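Local coordinates for DUF1893 domain-containing protein (Thermotoga maritima, PDB 1VK9), which is of unknown function but has a cytidine deaminase-like fold and binds zinc, at residues A[17-25]-A[63-71]. Numbering follows the deposited sequence.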
loop_
_atom_site.group_PDB
_atom_site.type_symbol
_atom_site.label_atom_id
_atom_site.label_comp_id
_atom_site.label_asym_id
_atom_site.label_seq_id
_atom_site.Cartn_x
_atom_site.Cartn_y
_atom_site.Cartn_z
ATOM N N LEU A 17 -14.811 -6.867 -7.546
ATOM C CA LEU A 17 -13.832 -7.484 -6.653
ATOM C C LEU A 17 -13.476 -6.480 -5.571
ATOM O O LEU A 17 -13.365 -6.819 -4.387
ATOM C CB LEU A 17 -12.576 -7.893 -7.421
ATOM C CG LEU A 17 -12.225 -9.380 -7.533
ATOM C CD1 LEU A 17 -13.181 -10.146 -8.471
ATOM C CD2 LEU A 17 -10.781 -9.533 -8.005
ATOM N N LEU A 18 -13.300 -5.230 -5.987
ATOM C CA LEU A 18 -13.104 -4.143 -5.047
ATOM C C LEU A 18 -14.313 -4.099 -4.142
ATOM O O LEU A 18 -14.164 -4.094 -2.933
ATOM C CB LEU A 18 -12.917 -2.812 -5.773
ATOM C CG LEU A 18 -12.658 -1.604 -4.878
ATOM C CD1 LEU A 18 -11.527 -1.899 -3.907
ATOM C CD2 LEU A 18 -12.367 -0.364 -5.704
ATOM N N ARG A 19 -15.503 -4.098 -4.737
ATOM C CA ARG A 19 -16.760 -4.128 -3.985
ATOM C C ARG A 19 -16.760 -5.239 -2.933
ATOM O O ARG A 19 -17.099 -4.995 -1.787
ATOM C CB ARG A 19 -17.937 -4.318 -4.939
ATOM C CG ARG A 19 -19.165 -3.465 -4.660
ATOM C CD ARG A 19 -20.345 -3.822 -5.559
ATOM N NE ARG A 19 -21.366 -2.784 -5.519
ATOM N N SER A 20 -16.361 -6.444 -3.329
ATOM C CA SER A 20 -16.314 -7.597 -2.436
ATOM C C SER A 20 -15.270 -7.471 -1.339
ATOM O O SER A 20 -15.507 -7.861 -0.203
ATOM C CB SER A 20 -16.030 -8.867 -3.236
ATOM O OG SER A 20 -17.207 -9.348 -3.843
ATOM N N ALA A 21 -14.101 -6.957 -1.689
ATOM C CA ALA A 21 -13.011 -6.840 -0.731
ATOM C C ALA A 21 -13.350 -5.806 0.325
ATOM O O ALA A 21 -12.971 -5.963 1.481
ATOM C CB ALA A 21 -11.713 -6.489 -1.433
ATOM N N LEU A 22 -14.072 -4.760 -0.081
ATOM C CA LEU A 22 -14.437 -3.665 0.810
ATOM C C LEU A 22 -15.418 -4.178 1.857
ATOM O O LEU A 22 -15.277 -3.877 3.041
ATOM C CB LEU A 22 -15.035 -2.479 0.028
ATOM C CG LEU A 22 -14.150 -1.576 -0.859
ATOM C CD1 LEU A 22 -14.987 -0.688 -1.785
ATOM C CD2 LEU A 22 -13.200 -0.719 -0.058
ATOM N N LYS A 23 -16.400 -4.966 1.414
ATOM C CA LYS A 23 -17.349 -5.645 2.308
ATOM C C LYS A 23 -16.639 -6.469 3.393
ATOM O O LYS A 23 -17.091 -6.487 4.531
ATOM C CB LYS A 23 -18.334 -6.523 1.516
ATOM C CG LYS A 23 -19.519 -5.763 0.908
ATOM C CD LYS A 23 -20.871 -6.332 1.412
ATOM C CE LYS A 23 -21.896 -6.582 0.287
ATOM N NZ LYS A 23 -21.280 -7.105 -0.979
ATOM N N ILE A 24 -15.528 -7.127 3.037
ATOM C CA ILE A 24 -14.716 -7.909 3.983
ATOM C C ILE A 24 -13.892 -6.998 4.915
ATOM O O ILE A 24 -13.932 -7.153 6.141
ATOM C CB ILE A 24 -13.829 -8.961 3.234
ATOM C CG1 ILE A 24 -14.696 -10.119 2.711
ATOM C CG2 ILE A 24 -12.725 -9.506 4.137
ATOM C CD1 ILE A 24 -13.962 -11.104 1.775
ATOM N N PHE A 25 -13.155 -6.055 4.329
ATOM C CA PHE A 25 -12.408 -5.041 5.071
ATOM C C PHE A 25 -13.269 -4.325 6.122
ATOM O O PHE A 25 -12.835 -4.123 7.266
ATOM C CB PHE A 25 -11.846 -4.011 4.091
ATOM C CG PHE A 25 -10.708 -3.183 4.644
ATOM C CD1 PHE A 25 -9.399 -3.664 4.618
ATOM C CD2 PHE A 25 -10.939 -1.913 5.155
ATOM C CE1 PHE A 25 -8.340 -2.886 5.109
ATOM C CE2 PHE A 25 -9.896 -1.131 5.649
ATOM C CZ PHE A 25 -8.597 -1.612 5.623
ATOM N N GLY A 63 -2.787 -9.685 -10.120
ATOM C CA GLY A 63 -4.062 -10.377 -10.070
ATOM C C GLY A 63 -4.787 -10.079 -8.772
ATOM O O GLY A 63 -5.898 -10.543 -8.548
ATOM N N SER A 64 -4.159 -9.297 -7.907
ATOM C CA SER A 64 -4.747 -9.031 -6.615
ATOM C C SER A 64 -4.933 -7.555 -6.410
ATOM O O SER A 64 -4.319 -6.745 -7.104
ATOM C CB SER A 64 -3.869 -9.607 -5.518
ATOM O OG SER A 64 -4.147 -10.984 -5.382
ATOM N N LEU A 65 -5.797 -7.199 -5.467
ATOM C CA LEU A 65 -5.893 -5.814 -5.033
ATOM C C LEU A 65 -5.550 -5.710 -3.557
ATOM O O LEU A 65 -5.733 -6.679 -2.803
ATOM C CB LEU A 65 -7.274 -5.225 -5.330
ATOM C CG LEU A 65 -8.471 -5.863 -4.668
ATOM C CD1 LEU A 65 -8.817 -5.109 -3.415
ATOM C CD2 LEU A 65 -9.605 -5.801 -5.623
ATOM N N VAL A 66 -5.044 -4.542 -3.160
ATOM C CA VAL A 66 -4.732 -4.266 -1.761
ATOM C C VAL A 66 -5.595 -3.133 -1.239
ATOM O O VAL A 66 -5.717 -2.107 -1.890
ATOM C CB VAL A 66 -3.252 -3.870 -1.588
ATOM C CG1 VAL A 66 -2.978 -3.367 -0.163
ATOM C CG2 VAL A 66 -2.339 -5.031 -1.980
ATOM N N ILE A 67 -6.192 -3.327 -0.066
ATOM C CA ILE A 67 -6.845 -2.239 0.666
ATOM C C ILE A 67 -6.040 -1.876 1.908
ATOM O O ILE A 67 -5.603 -2.740 2.655
ATOM C CB ILE A 67 -8.307 -2.596 1.048
ATOM C CG1 ILE A 67 -9.116 -2.952 -0.203
ATOM C CG2 ILE A 67 -8.961 -1.420 1.823
ATOM C CD1 ILE A 67 -10.524 -3.387 0.098
ATOM N N ASP A 68 -5.853 -0.591 2.130
ATOM C CA ASP A 68 -5.056 -0.127 3.245
ATOM C C ASP A 68 -5.719 1.097 3.894
ATOM O O ASP A 68 -6.257 1.960 3.207
ATOM C CB ASP A 68 -3.642 0.195 2.754
ATOM C CG ASP A 68 -2.637 0.271 3.878
ATOM O OD1 ASP A 68 -3.047 0.203 5.057
ATOM O OD2 ASP A 68 -1.418 0.405 3.686
ATOM N N LYS A 69 -5.688 1.146 5.222
ATOM C CA LYS A 69 -6.339 2.191 6.022
ATOM C C LYS A 69 -5.618 3.549 5.819
ATOM O O LYS A 69 -6.248 4.605 5.690
ATOM C CB LYS A 69 -6.261 1.781 7.496
ATOM C CG LYS A 69 -7.510 1.903 8.331
ATOM C CD LYS A 69 -7.152 1.479 9.766
ATOM C CE LYS A 69 -8.361 1.218 10.627
ATOM N NZ LYS A 69 -8.663 2.463 11.373
HETATM N N MSE A 70 -4.291 3.506 5.779
HETATM C CA MSE A 70 -3.493 4.705 5.815
HETATM C C MSE A 70 -2.267 4.501 4.934
HETATM O O MSE A 70 -1.359 3.750 5.295
HETATM C CB MSE A 70 -3.082 4.978 7.268
HETATM C CG MSE A 70 -2.215 6.226 7.483
HETATM SE SE MSE A 70 -3.128 7.923 6.986
HETATM C CE MSE A 70 -4.593 8.094 8.449
ATOM N N VAL A 71 -2.239 5.144 3.771
ATOM C CA VAL A 71 -1.138 4.920 2.851
ATOM C C VAL A 71 -0.216 6.135 2.784
ATOM O O VAL A 71 -0.568 7.184 2.211
ATOM C CB VAL A 71 -1.628 4.453 1.463
ATOM C CG1 VAL A 71 -0.476 4.335 0.483
ATOM C CG2 VAL A 71 -2.267 3.106 1.583
#
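Ile67 sets its CG2 methyl squarely on the Phe25 ring, a CH-pi contact with the carbon 3.5 Å from the ring centroid and 8° off the normal. Here helix 15-27 packs on a face of the mixed sheet of this cytidine deaminase-like alpha/beta fold, its 17-25 part crossing strand 65-68 at -37° with 9.6 Å between the axes of the two short segments. No hydrogen bond joins the two segments; the interface is apolar. The two branches of Ile67 divide the work. While CG2 covers the ring, the other branch carries CD1 into the helix, 3.7 Å from Ala21 CB. The Leu22 side chain crosses that of Ile67 at about a right angle, with Leu22 CD2 3.8 Å from Ile67 CD1. Two residues back along the strand, Leu65 spreads its methyls over the preceding turn: CD1 sits 3.8 Å from Ala21 CB, and CD2 rests against the helix backbone, 3.8 Å from Leu18 N. The small side chain of Ala21 thus meets both strand residues. Further out, Leu33 and Leu30 also touch Phe25, and strand 65-68 is held between strands 32-35 and 86-93, its neighbours in the sheet. Leu18 and Leu22 also touch His88, which binds a zinc ion with Asp110, so this packing borders a metal site. With CG anti to the backbone N (chi1 -161°), the Phe25 ring leaves the helix and reaches obliquely across the strand, and its far end meets the backbone at Lys69. With an alanine here, Ile67 CG2 would probably face a gap and the backbone at Lys69 would lose its aromatic neighbour. That last approach is oblique to the ring, Phe25 CZ lying 4.0 Å from Lys69 N.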